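Local coordinates for SCARECROW-LIKE protein 7 (Oryza sativa Japonica Group, PDB 5HYZ), which binds DNA through its GRAS domain and probably acts as a transcription factor in plant development and resistance to abiotic stress, at residues A2-S7 and A27-A32; Q6-C11 and F45-A50; A14-P19 and G250-F255. All coordinates share one frame; numbering follows the deposited sequence.

Contact 1: residues A2-S7 and A27-A32; sequences APILQS and ASVRAA
Ile4 and Ser7 of helix 3-16 meet Val29 and Ala32 of helix 23-32. The two helices form an antiparallel helical hairpin in the N-terminal helix bundle of the GRAS domain. Their short segments cross at -148°, with axes 10.0 Å apart. Both belong to the predicted leucine repeat I.

The contact across the hairpin is apolar. Ile4 reaches over by its long branch. CG1 stands anti to the backbone N (chi1 -171°) and CD1 continues the extended chain. This extended shape carries CD1 to the neighbouring helix. There the tip, Ile4 CD1, rests on Ala32 CB at 3.6 Å. Lower on the same branch, Ile4 CG1 passes Val29 CG1 at a looser 4.3 Å. Val29 splits its two methyls between partners. CG1 faces Ile4, while CG2 turns to the next turn of helix 3-16. Val29 is buried. It also packs on Leu8 and Cys11 further along that helix.

Two polar bonds here lie within single helices. Ala2 is the N-cap of helix 3-16, and Gln6 N bonds to Ala2 O at 3.0 Å. Ser28 OG bonds back to Ala24 O.

Helix 39-57 continues the bundle, taking Ile4 on Ala44 and Leu5 on Leu43. At the other end of the hairpin contact, the serine offers carbon rather than oxygen: Ser7 CB lies 3.9 Å from Val29 CG2.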
loop_
_atom_site.group_PDB
_atom_site.type_symbol
_atom_site.label_atom_id
_atom_site.label_comp_id
_atom_site.label_asym_id
_atom_site.label_seq_id
_atom_site.Cartn_x
_atom_site.Cartn_y
_atom_site.Cartn_z
ATOM N N ALA A 2 19.272 -12.575 22.930
ATOM C CA ALA A 2 18.523 -13.675 23.554
ATOM C C ALA A 2 19.380 -14.911 23.795
ATOM O O ALA A 2 20.182 -15.296 22.936
ATOM C CB ALA A 2 17.328 -14.044 22.697
ATOM N N PRO A 3 19.222 -15.532 24.977
ATOM C CA PRO A 3 20.122 -16.638 25.313
ATOM C C PRO A 3 20.073 -17.755 24.277
ATOM O O PRO A 3 21.112 -18.376 24.042
ATOM C CB PRO A 3 19.593 -17.138 26.665
ATOM C CG PRO A 3 18.526 -16.221 27.086
ATOM C CD PRO A 3 18.467 -15.055 26.148
ATOM N N ILE A 4 18.906 -18.027 23.686
ATOM C CA ILE A 4 18.846 -19.151 22.748
ATOM C C ILE A 4 19.770 -18.851 21.552
ATOM O O ILE A 4 20.465 -19.727 21.070
ATOM C CB ILE A 4 17.396 -19.476 22.299
ATOM C CG1 ILE A 4 17.374 -20.789 21.513
ATOM C CG2 ILE A 4 16.746 -18.337 21.549
ATOM C CD1 ILE A 4 16.002 -21.323 21.234
ATOM N N LEU A 5 19.845 -17.582 21.154
ATOM C CA LEU A 5 20.689 -17.201 20.021
ATOM C C LEU A 5 22.162 -17.165 20.399
ATOM O O LEU A 5 23.019 -17.554 19.629
ATOM C CB LEU A 5 20.229 -15.845 19.481
ATOM C CG LEU A 5 18.775 -15.857 18.986
ATOM C CD1 LEU A 5 18.398 -14.493 18.397
ATOM C CD2 LEU A 5 18.515 -16.989 17.973
ATOM N N GLN A 6 22.474 -16.703 21.604
ATOM C CA GLN A 6 23.881 -16.766 22.025
ATOM C C GLN A 6 24.347 -18.226 22.119
ATOM O O GLN A 6 25.472 -18.568 21.756
ATOM C CB GLN A 6 24.089 -16.041 23.380
ATOM C CG GLN A 6 24.099 -14.491 23.282
ATOM C CD GLN A 6 25.077 -13.944 22.225
ATOM O OE1 GLN A 6 26.288 -14.200 22.266
ATOM N NE2 GLN A 6 24.538 -13.196 21.256
ATOM N N SER A 7 23.476 -19.095 22.602
ATOM C CA SER A 7 23.834 -20.526 22.637
ATOM C C SER A 7 24.041 -21.075 21.245
ATOM O O SER A 7 24.973 -21.817 21.007
ATOM C CB SER A 7 22.765 -21.333 23.368
ATOM O OG SER A 7 22.570 -20.772 24.659
ATOM N N ALA A 27 21.557 -30.228 21.116
ATOM C CA ALA A 27 20.265 -30.760 21.562
ATOM C C ALA A 27 19.519 -29.778 22.454
ATOM O O ALA A 27 18.311 -29.649 22.374
ATOM C CB ALA A 27 20.459 -32.121 22.319
ATOM N N SER A 28 20.230 -29.088 23.325
ATOM C CA SER A 28 19.584 -28.076 24.144
ATOM C C SER A 28 18.988 -26.939 23.302
ATOM O O SER A 28 17.855 -26.466 23.562
ATOM C CB SER A 28 20.586 -27.485 25.147
ATOM O OG SER A 28 21.082 -28.491 26.000
ATOM N N VAL A 29 19.766 -26.472 22.320
ATOM C CA VAL A 29 19.161 -25.463 21.423
ATOM C C VAL A 29 17.956 -26.000 20.657
ATOM O O VAL A 29 16.914 -25.326 20.559
ATOM C CB VAL A 29 20.173 -24.899 20.395
ATOM C CG1 VAL A 29 19.434 -23.895 19.426
ATOM C CG2 VAL A 29 21.305 -24.224 21.155
ATOM N N ARG A 30 18.096 -27.193 20.089
ATOM C CA ARG A 30 16.988 -27.770 19.345
ATOM C C ARG A 30 15.749 -27.938 20.241
ATOM O O ARG A 30 14.623 -27.744 19.785
ATOM C CB ARG A 30 17.415 -29.096 18.712
ATOM C CG ARG A 30 18.383 -28.886 17.501
ATOM C CD ARG A 30 18.712 -30.177 16.729
ATOM N NE ARG A 30 18.505 -31.326 17.583
ATOM C CZ ARG A 30 17.398 -32.059 17.553
ATOM N NH1 ARG A 30 16.445 -31.791 16.678
ATOM N NH2 ARG A 30 17.277 -33.064 18.368
ATOM N N ALA A 31 15.945 -28.282 21.518
ATOM C CA ALA A 31 14.805 -28.474 22.426
ATOM C C ALA A 31 14.075 -27.152 22.633
ATOM O O ALA A 31 12.843 -27.073 22.556
ATOM C CB ALA A 31 15.280 -29.044 23.782
ATOM N N ALA A 32 14.859 -26.104 22.871
ATOM C CA ALA A 32 14.299 -24.782 23.150
ATOM C C ALA A 32 13.663 -24.128 21.920
ATOM O O ALA A 32 12.724 -23.362 22.037
ATOM C CB ALA A 32 15.404 -23.872 23.728
#

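Contact 2: residues Q6-C11 and F45-A50; sequences QSLLSC and FYFADA
Leu8 of helix 3-16 carries the contact with helix 39-57, where it meets Phe47 and Ala48. All three residues are buried.

The packing is aliphatic and centres on the two Leu8 methyls. Leu8 CG lies anti to the backbone N (chi1 -162°), which sends the isobutyl group across to the other helix. Leu8 CD2 presses on the benzylic carbon, Phe47 CB, at 3.6 Å. It approaches the Phe47 ring obliquely, and the two side chains cross at about a right angle. The other methyl goes to the small neighbour: Leu8 CD1 is 4.4 Å from Ala48 CB. The small side chain of Ala48 lets the methyl come near the backbone too: Leu8 CD1 lies 4.3 Å from Ala48 CA.

The aromatic contacts lie beside this pair. Phe47 CB points at helix 3-16, but the ring leads away from it and meets Phe255 edge-to-face. Phe255 also touches Leu8, so these three side chains close on one another. Within helix 39-57, Phe45 CD2 sits 3.5 Å above the centre of the Tyr46 ring.

Polar bonds lie beside this packing. Ser10 OG is 3.0 Å from Gln6 O and 2.9 Å from Ser7 O, and its one proton has both carbonyls to choose from. Asp49 OD2 forms a salt bridge with Arg53 and a weak hydrogen bond with Gln293 of helix 278-296.

Helices 251-272 and 278-296 cover Phe47 through Leu259 and Ile292. This is the buried interior of a helix bundle, the helical part of the GRAS domain that accompanies its Rossmann-like sheet.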
loop_
_atom_site.group_PDB
_atom_site.type_symbol
_atom_site.label_atom_id
_atom_site.label_comp_id
_atom_site.label_asym_id
_atom_site.label_seq_id
_atom_site.Cartn_x
_atom_site.Cartn_y
_atom_site.Cartn_z
ATOM N N GLN A 6 22.474 -16.703 21.604
ATOM C CA GLN A 6 23.881 -16.766 22.025
ATOM C C GLN A 6 24.347 -18.226 22.119
ATOM O O GLN A 6 25.472 -18.568 21.756
ATOM C CB GLN A 6 24.089 -16.041 23.380
ATOM C CG GLN A 6 24.099 -14.491 23.282
ATOM C CD GLN A 6 25.077 -13.944 22.225
ATOM O OE1 GLN A 6 26.288 -14.200 22.266
ATOM N NE2 GLN A 6 24.538 -13.196 21.256
ATOM N N SER A 7 23.476 -19.095 22.602
ATOM C CA SER A 7 23.834 -20.526 22.637
ATOM C C SER A 7 24.041 -21.075 21.245
ATOM O O SER A 7 24.973 -21.817 21.007
ATOM C CB SER A 7 22.765 -21.333 23.368
ATOM O OG SER A 7 22.570 -20.772 24.659
ATOM N N LEU A 8 23.165 -20.701 20.306
ATOM C CA LEU A 8 23.376 -21.080 18.912
ATOM C C LEU A 8 24.721 -20.633 18.338
ATOM O O LEU A 8 25.436 -21.387 17.684
ATOM C CB LEU A 8 22.241 -20.493 18.095
ATOM C CG LEU A 8 21.994 -21.065 16.724
ATOM C CD1 LEU A 8 21.993 -22.572 16.696
ATOM C CD2 LEU A 8 20.646 -20.530 16.317
ATOM N N LEU A 9 25.061 -19.370 18.579
ATOM C CA LEU A 9 26.347 -18.862 18.133
ATOM C C LEU A 9 27.533 -19.649 18.752
ATOM O O LEU A 9 28.481 -20.028 18.044
ATOM C CB LEU A 9 26.448 -17.356 18.463
ATOM C CG LEU A 9 25.542 -16.433 17.605
ATOM C CD1 LEU A 9 25.406 -15.075 18.291
ATOM C CD2 LEU A 9 26.076 -16.287 16.140
ATOM N N SER A 10 27.470 -19.937 20.045
ATOM C CA SER A 10 28.573 -20.761 20.591
ATOM C C SER A 10 28.592 -22.124 19.969
ATOM O O SER A 10 29.664 -22.686 19.764
ATOM C CB SER A 10 28.522 -20.898 22.128
ATOM O OG SER A 10 27.200 -20.919 22.577
ATOM N N CYS A 11 27.421 -22.683 19.648
ATOM C CA CYS A 11 27.401 -23.930 18.901
ATOM C C CYS A 11 28.163 -23.822 17.593
ATOM O O CYS A 11 28.974 -24.687 17.277
ATOM C CB CYS A 11 25.946 -24.382 18.611
ATOM S SG CYS A 11 25.136 -25.123 20.055
ATOM N N PHE A 45 15.132 -22.468 15.452
ATOM C CA PHE A 45 14.681 -23.708 14.826
ATOM C C PHE A 45 15.312 -23.940 13.451
ATOM O O PHE A 45 15.891 -25.016 13.185
ATOM C CB PHE A 45 13.138 -23.714 14.739
ATOM C CG PHE A 45 12.580 -24.907 13.998
ATOM C CD1 PHE A 45 12.253 -26.069 14.688
ATOM C CD2 PHE A 45 12.394 -24.870 12.632
ATOM C CE1 PHE A 45 11.752 -27.184 14.014
ATOM C CE2 PHE A 45 11.885 -25.987 11.926
ATOM C CZ PHE A 45 11.560 -27.155 12.636
ATOM N N TYR A 46 15.230 -22.931 12.567
ATOM C CA TYR A 46 15.749 -23.161 11.221
ATOM C C TYR A 46 17.273 -23.201 11.203
ATOM O O TYR A 46 17.873 -23.977 10.453
ATOM C CB TYR A 46 15.227 -22.088 10.263
ATOM C CG TYR A 46 13.725 -22.223 10.150
ATOM C CD1 TYR A 46 13.165 -23.276 9.411
ATOM C CD2 TYR A 46 12.870 -21.335 10.799
ATOM C CE1 TYR A 46 11.788 -23.427 9.312
ATOM C CE2 TYR A 46 11.502 -21.489 10.707
ATOM C CZ TYR A 46 10.977 -22.548 9.977
ATOM O OH TYR A 46 9.611 -22.685 9.910
ATOM N N PHE A 47 17.910 -22.364 12.028
ATOM C CA PHE A 47 19.386 -22.420 12.072
ATOM C C PHE A 47 19.936 -23.697 12.692
ATOM O O PHE A 47 20.936 -24.211 12.249
ATOM C CB PHE A 47 19.929 -21.204 12.824
ATOM C CG PHE A 47 20.176 -20.037 11.925
ATOM C CD1 PHE A 47 19.113 -19.241 11.484
ATOM C CD2 PHE A 47 21.455 -19.740 11.504
ATOM C CE1 PHE A 47 19.350 -18.137 10.644
ATOM C CE2 PHE A 47 21.694 -18.675 10.624
ATOM C CZ PHE A 47 20.626 -17.862 10.210
ATOM N N ALA A 48 19.294 -24.200 13.723
ATOM C CA ALA A 48 19.762 -25.427 14.363
ATOM C C ALA A 48 19.568 -26.590 13.450
ATOM O O ALA A 48 20.367 -27.512 13.422
ATOM C CB ALA A 48 19.016 -25.647 15.682
ATOM N N ASP A 49 18.494 -26.553 12.666
ATOM C CA ASP A 49 18.301 -27.577 11.643
ATOM C C ASP A 49 19.416 -27.570 10.603
ATOM O O ASP A 49 19.956 -28.625 10.202
ATOM C CB ASP A 49 16.940 -27.375 10.980
ATOM C CG ASP A 49 16.536 -28.543 10.091
ATOM O OD1 ASP A 49 15.929 -29.494 10.620
ATOM O OD2 ASP A 49 16.837 -28.518 8.878
ATOM N N ALA A 50 19.754 -26.368 10.131
ATOM C CA ALA A 50 20.800 -26.282 9.132
ATOM C C ALA A 50 22.134 -26.745 9.726
ATOM O O ALA A 50 22.916 -27.408 9.027
ATOM C CB ALA A 50 20.928 -24.818 8.592
#

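Contact 3: residues A14-P19 and G250-F255; sequences AAATDP and GFVDRF
The outer part of the N-terminal helix bundle is joined here to the start of helix 251-272. Ala16, near the C-terminal end of helix 3-16, puts its methyl against Val252 and Phe251.

Ala16 CB meets Val252 CG2 at 3.4 Å, tighter than usual for two carbons. With chi1 at 169°, CG1 takes the place anti to the backbone N, and CG2, beside that N, is the methyl that meets Ala16. The same alanine methyl reaches Phe251 more loosely. It comes to the ring edge, near the ring plane, with Ala16 CB 4.4 Å from Phe251 CD2. One face of that ring is met by Phe255 from the next turn of its own helix, with Phe255 CB 4.2 Å above the ring plane and offset toward the rim. Phe251 also makes a cation-pi contact with Arg54.

The pairing is long-range in sequence. It brings the predicted LRI region together with the predicted PFYRE region, so a helix that follows the parallel strands of the Rossmann-like sheet in the chain packs against the N-terminal helices.

Polar bonds lie within each side. Thr17 OG1 donates to Ala14 O at 2.8 Å. The hydroxyl approaches at 131° to the C=O bond and 18° off the carbonyl plane, and Thr17 N shares the same oxygen. Gly250 is the N-cap of helix 251-272, and Arg254 N bonds to Gly250 O at 2.9 Å. The Arg254 side chain makes a salt bridge with Glu300.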
loop_
_atom_site.group_PDB
_atom_site.type_symbol
_atom_site.label_atom_id
_atom_site.label_comp_id
_atom_site.label_asym_id
_atom_site.label_seq_id
_atom_site.Cartn_x
_atom_site.Cartn_y
_atom_site.Cartn_z
ATOM N N ALA A 14 31.958 -23.755 18.292
ATOM C CA ALA A 14 32.408 -25.106 18.685
ATOM C C ALA A 14 32.478 -26.027 17.509
ATOM O O ALA A 14 33.429 -26.798 17.357
ATOM C CB ALA A 14 31.478 -25.674 19.762
ATOM N N ALA A 15 31.481 -25.950 16.629
ATOM C CA ALA A 15 31.425 -26.836 15.474
ATOM C C ALA A 15 32.638 -26.652 14.579
ATOM O O ALA A 15 33.150 -27.609 13.994
ATOM C CB ALA A 15 30.105 -26.579 14.661
ATOM N N ALA A 16 33.089 -25.402 14.462
ATOM C CA ALA A 16 34.178 -25.114 13.538
ATOM C C ALA A 16 35.577 -25.421 14.134
ATOM O O ALA A 16 36.575 -25.326 13.429
ATOM C CB ALA A 16 34.110 -23.644 13.085
ATOM N N THR A 17 35.637 -25.742 15.425
ATOM C CA THR A 17 36.899 -26.094 16.108
ATOM C C THR A 17 37.242 -27.562 16.056
ATOM O O THR A 17 36.409 -28.405 15.678
ATOM C CB THR A 17 36.888 -25.764 17.606
ATOM O OG1 THR A 17 36.028 -26.696 18.302
ATOM C CG2 THR A 17 36.451 -24.354 17.853
ATOM N N ASP A 18 38.466 -27.860 16.497
ATOM C CA ASP A 18 39.007 -29.221 16.482
ATOM C C ASP A 18 38.280 -30.187 17.417
ATOM O O ASP A 18 37.878 -31.269 16.953
ATOM C CB ASP A 18 40.500 -29.212 16.817
ATOM C CG ASP A 18 41.371 -29.245 15.576
ATOM O OD1 ASP A 18 40.935 -29.828 14.550
ATOM O OD2 ASP A 18 42.493 -28.687 15.630
ATOM N N PRO A 19 38.101 -29.816 18.719
ATOM C CA PRO A 19 37.336 -30.748 19.559
ATOM C C PRO A 19 35.991 -31.044 18.891
ATOM O O PRO A 19 35.666 -32.197 18.643
ATOM C CB PRO A 19 37.155 -29.993 20.884
ATOM C CG PRO A 19 38.102 -28.863 20.828
ATOM C CD PRO A 19 38.332 -28.529 19.402
ATOM N N GLY A 250 34.080 -16.901 5.806
ATOM C CA GLY A 250 34.163 -18.297 6.217
ATOM C C GLY A 250 32.926 -18.648 7.026
ATOM O O GLY A 250 32.097 -17.776 7.345
ATOM N N PHE A 251 32.802 -19.925 7.371
ATOM C CA PHE A 251 31.569 -20.410 7.991
ATOM C C PHE A 251 31.197 -19.700 9.272
ATOM O O PHE A 251 30.050 -19.327 9.439
ATOM C CB PHE A 251 31.647 -21.915 8.277
ATOM C CG PHE A 251 30.526 -22.397 9.149
ATOM C CD1 PHE A 251 29.255 -22.572 8.609
ATOM C CD2 PHE A 251 30.729 -22.650 10.507
ATOM C CE1 PHE A 251 28.176 -23.014 9.432
ATOM C CE2 PHE A 251 29.676 -23.085 11.318
ATOM C CZ PHE A 251 28.404 -23.280 10.759
ATOM N N VAL A 252 32.115 -19.500 10.215
ATOM C CA VAL A 252 31.678 -18.899 11.481
ATOM C C VAL A 252 31.152 -17.448 11.312
ATOM O O VAL A 252 30.126 -17.040 11.907
ATOM C CB VAL A 252 32.817 -18.899 12.532
ATOM C CG1 VAL A 252 32.463 -18.045 13.731
ATOM C CG2 VAL A 252 33.164 -20.345 12.960
ATOM N N ASP A 253 31.843 -16.674 10.472
ATOM C CA ASP A 253 31.360 -15.321 10.133
ATOM C C ASP A 253 30.043 -15.350 9.363
ATOM O O ASP A 253 29.159 -14.528 9.637
ATOM C CB ASP A 253 32.397 -14.551 9.302
ATOM C CG ASP A 253 33.601 -14.128 10.120
ATOM O OD1 ASP A 253 33.388 -13.684 11.256
ATOM O OD2 ASP A 253 34.741 -14.251 9.631
ATOM N N ARG A 254 29.899 -16.276 8.412
ATOM C CA ARG A 254 28.644 -16.336 7.632
ATOM C C ARG A 254 27.514 -16.677 8.529
ATOM O O ARG A 254 26.428 -16.142 8.386
ATOM C CB ARG A 254 28.636 -17.382 6.512
ATOM C CG ARG A 254 29.478 -17.104 5.283
ATOM C CD ARG A 254 28.977 -17.898 4.083
ATOM N NE ARG A 254 28.708 -19.334 4.321
ATOM C CZ ARG A 254 29.650 -20.273 4.428
ATOM N NH1 ARG A 254 30.949 -19.959 4.362
ATOM N NH2 ARG A 254 29.300 -21.544 4.608
ATOM N N PHE A 255 27.744 -17.642 9.419
ATOM C CA PHE A 255 26.690 -17.999 10.385
ATOM C C PHE A 255 26.275 -16.835 11.241
ATOM O O PHE A 255 25.073 -16.577 11.420
ATOM C CB PHE A 255 27.186 -19.215 11.224
ATOM C CG PHE A 255 26.130 -19.821 12.114
ATOM C CD1 PHE A 255 25.740 -19.162 13.286
ATOM C CD2 PHE A 255 25.583 -21.061 11.808
ATOM C CE1 PHE A 255 24.802 -19.718 14.122
ATOM C CE2 PHE A 255 24.632 -21.645 12.644
ATOM C CZ PHE A 255 24.247 -20.962 13.812
#

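In the fold
All three contacts use helix 3-16, each with a different partner. Contact 2 is buried, contact 1 is partly buried and contact 3 lies at the surface. Contacts 1 and 2 have centres about 7 Å apart and share Gln6 and Ser7. Val29 touches Leu8 and Ala48, which joins them into one apolar layer. Phe255 of the 250-255 segment reaches into contact 2. Contacts 1 and 3 do not touch; their centres are about 17 Å apart. The chemistry is apolar throughout. Contact 1 is aliphatic, contact 2 runs into an aromatic cluster, and contact 3 is a small methyl contact at the surface.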